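Local structure of probable enoyl-CoA hydratase/isomerase (Pseudomonas aeruginosa PAO1, 5YLO) at the interface of chains A and B. The protein acts as a Delta3,Delta2-enoyl-CoA isomerase of the crotonase family and probably takes part in the metabolism of unsaturated fatty acids. Coordinates in Å, arbitrary orientation; residue numbers count along the deposited sequence, not the author numbering. Chains: chain A/B, Probable enoyl-CoA hydratase/isomerase.

The interface of chains A and B. Residues chain A 142, 145, 149, 165-166; chain B 212-213, 216, 232.
The hydroxyl OG1 of B:Thr213 meets the phenol OH of A:Tyr142 at 2.6 Å, a hydrogen bond whose direction is not settled because either oxygen could donate. The contact is made at the end of the phenol: ring carbon CZ lies 3.5 Å from the same OG1. The carboxylate of A:Asp145 also faces this hydroxyl, but its modelled OD2 comes too near for a sound bond, leaving the details of that pairing doubtful.

The two branches of B:Thr213 separate polar from apolar contacts. With OG1 beside the backbone N (chi1 -72°), the hydroxyl turns to the tyrosine and aspartate, while the methyl CG2 reaches ring carbon CE1 of A:Phe166, at 3.6 Å. A:Leu165 adds its methyl CD1, 3.9 Å from that CG2, so two consecutive residues of A contribute to the methyl's packing.

Nearly one helical turn on, B:Leu216 brings CD1 to 3.8 Å from the carboxylate carbon CG of A:Asp145, its side chain running roughly perpendicular to that of the aspartate. Its CB packs 3.8 Å from CB of A:Ser149. The serine hydroxyl OG donates to the backbone O of A:Asp145 at 2.8 Å, in the carbonyl plane with a C=O...donor angle of 152°, tying the helix start to the preceding loop.

Helix 207-220 of B thus lies against the loop carrying A:Tyr142 and A:Asp145 and helices 146-156 and 158-166 of A, within a subunit interface of the deposited trimer.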
ATOM      1  N   TYR A 142       5.579  10.693  24.226  1.00 79.44           N
ATOM      2  CA  TYR A 142       5.322  10.652  22.790  1.00 68.13           C
ATOM      3  C   TYR A 142       6.654  10.536  22.062  1.00 69.85           C
ATOM      4  O   TYR A 142       7.499  11.431  22.163  1.00 62.39           O
ATOM      5  CB  TYR A 142       4.560  11.898  22.329  1.00 60.12           C
ATOM      6  CG  TYR A 142       3.820  11.711  21.026  1.00 59.53           C
ATOM      7  CD1 TYR A 142       4.475  11.842  19.807  1.00 55.54           C
ATOM      8  CD2 TYR A 142       2.466  11.404  21.014  1.00 62.94           C
ATOM      9  CE1 TYR A 142       3.802  11.671  18.615  1.00 52.37           C
ATOM     10  CE2 TYR A 142       1.784  11.232  19.825  1.00 68.69           C
ATOM     11  CZ  TYR A 142       2.458  11.367  18.629  1.00 57.65           C
ATOM     12  OH  TYR A 142       1.784  11.195  17.443  1.00 60.43           O
ATOM     13  N   ASP A 145       8.256  10.815  15.750  1.00 70.94           N
ATOM     14  CA  ASP A 145       7.353  10.235  14.765  1.00 70.66           C
ATOM     15  C   ASP A 145       7.787  10.500  13.329  1.00 63.13           C
ATOM     16  O   ASP A 145       6.999  10.275  12.406  1.00 51.40           O
ATOM     17  CB  ASP A 145       5.931  10.761  14.988  1.00 70.98           C
ATOM     18  CG  ASP A 145       5.853  12.280  14.941  1.00 77.78           C
ATOM     19  OD1 ASP A 145       6.854  12.940  15.291  1.00 87.32           O
ATOM     20  OD2 ASP A 145       4.792  12.815  14.557  1.00 73.17           O
ATOM     21  N   SER A 149       6.039   7.978  10.906  1.00 53.46           N
ATOM     22  CA  SER A 149       5.041   8.517   9.989  1.00 48.48           C
ATOM     23  C   SER A 149       5.393   8.258   8.531  1.00 45.44           C
ATOM     24  O   SER A 149       4.532   8.410   7.659  1.00 49.41           O
ATOM     25  CB  SER A 149       4.868  10.019  10.218  1.00 42.52           C
ATOM     26  OG  SER A 149       6.036  10.720   9.828  1.00 51.41           O
ATOM     27  N   LEU A 165      -0.049   4.756  16.281  1.00 38.85           N
ATOM     28  CA  LEU A 165       0.556   6.011  16.714  1.00 44.19           C
ATOM     29  C   LEU A 165      -0.322   6.756  17.713  1.00 53.58           C
ATOM     30  O   LEU A 165       0.187   7.297  18.702  1.00 50.89           O
ATOM     31  CB  LEU A 165       0.851   6.895  15.502  1.00 37.55           C
ATOM     32  CG  LEU A 165       2.071   6.510  14.663  1.00 44.71           C
ATOM     33  CD1 LEU A 165       2.014   7.165  13.290  1.00 34.97           C
ATOM     34  CD2 LEU A 165       3.356   6.889  15.385  1.00 49.81           C
ATOM     35  N   PHE A 166      -1.635   6.800  17.484  1.00 48.24           N
ATOM     36  CA  PHE A 166      -2.503   7.624  18.317  1.00 48.46           C
ATOM     37  C   PHE A 166      -2.964   6.917  19.583  1.00 51.35           C
ATOM     38  O   PHE A 166      -3.168   7.576  20.609  1.00 59.10           O
ATOM     39  CB  PHE A 166      -3.724   8.093  17.518  1.00 48.40           C
ATOM     40  CG  PHE A 166      -3.387   9.003  16.367  1.00 48.24           C
ATOM     41  CD1 PHE A 166      -2.127   9.572  16.255  1.00 46.20           C
ATOM     42  CD2 PHE A 166      -4.334   9.296  15.400  1.00 56.75           C
ATOM     43  CE1 PHE A 166      -1.818  10.408  15.198  1.00 42.82           C
ATOM     44  CE2 PHE A 166      -4.031  10.133  14.340  1.00 53.53           C
ATOM     45  CZ  PHE A 166      -2.772  10.689  14.239  1.00 44.83           C
TER
ATOM     46  N   GLN B 212       0.560  17.302  14.427  1.00 56.61           N
ATOM     47  CA  GLN B 212       1.850  17.258  13.745  1.00 59.39           C
ATOM     48  C   GLN B 212       2.083  15.899  13.099  1.00 54.92           C
ATOM     49  O   GLN B 212       2.582  15.817  11.971  1.00 54.67           O
ATOM     50  CB  GLN B 212       2.975  17.585  14.723  1.00 64.12           C
ATOM     51  CG  GLN B 212       2.958  19.009  15.240  1.00 89.08           C
ATOM     52  CD  GLN B 212       4.098  19.291  16.197  1.00 98.17           C
ATOM     53  OE1 GLN B 212       4.278  18.587  17.192  1.00 87.26           O
ATOM     54  NE2 GLN B 212       4.881  20.321  15.899  1.00104.11           N
ATOM     55  N   THR B 213       1.727  14.821  13.801  1.00 52.74           N
ATOM     56  CA  THR B 213       1.889  13.482  13.242  1.00 49.52           C
ATOM     57  C   THR B 213       1.013  13.286  12.011  1.00 46.30           C
ATOM     58  O   THR B 213       1.451  12.696  11.016  1.00 39.17           O
ATOM     59  CB  THR B 213       1.570  12.428  14.303  1.00 44.54           C
ATOM     60  OG1 THR B 213       2.619  12.397  15.280  1.00 50.91           O
ATOM     61  CG2 THR B 213       1.427  11.045  13.674  1.00 50.08           C
ATOM     62  N   LEU B 216       2.614  14.880   9.134  1.00 36.93           N
ATOM     63  CA  LEU B 216       3.796  14.161   8.671  1.00 37.08           C
ATOM     64  C   LEU B 216       3.414  12.923   7.874  1.00 35.92           C
ATOM     65  O   LEU B 216       4.048  12.614   6.857  1.00 34.07           O
ATOM     66  CB  LEU B 216       4.678  13.786   9.860  1.00 39.44           C
ATOM     67  CG  LEU B 216       5.454  14.937  10.505  1.00 43.44           C
ATOM     68  CD1 LEU B 216       6.034  14.502  11.838  1.00 46.15           C
ATOM     69  CD2 LEU B 216       6.557  15.423   9.575  1.00 45.10           C
ATOM     70  N   GLU B 232      11.408  16.928   9.304  1.00 87.71           N
ATOM     71  CA  GLU B 232      11.029  16.878  10.710  1.00 92.10           C
ATOM     72  C   GLU B 232      12.065  17.523  11.621  1.00 93.38           C
ATOM     73  O   GLU B 232      11.771  17.763  12.796  1.00113.67           O
ATOM     74  CB  GLU B 232      10.777  15.429  11.131  1.00 93.14           C
ATOM     75  CG  GLU B 232       9.750  15.276  12.247  1.00104.67           C
ATOM     76  CD  GLU B 232      10.386  15.252  13.620  1.00109.37           C
ATOM     77  OE1 GLU B 232      11.603  14.988  13.699  1.00108.85           O
ATOM     78  OE2 GLU B 232       9.675  15.499  14.617  1.00103.34           O
TER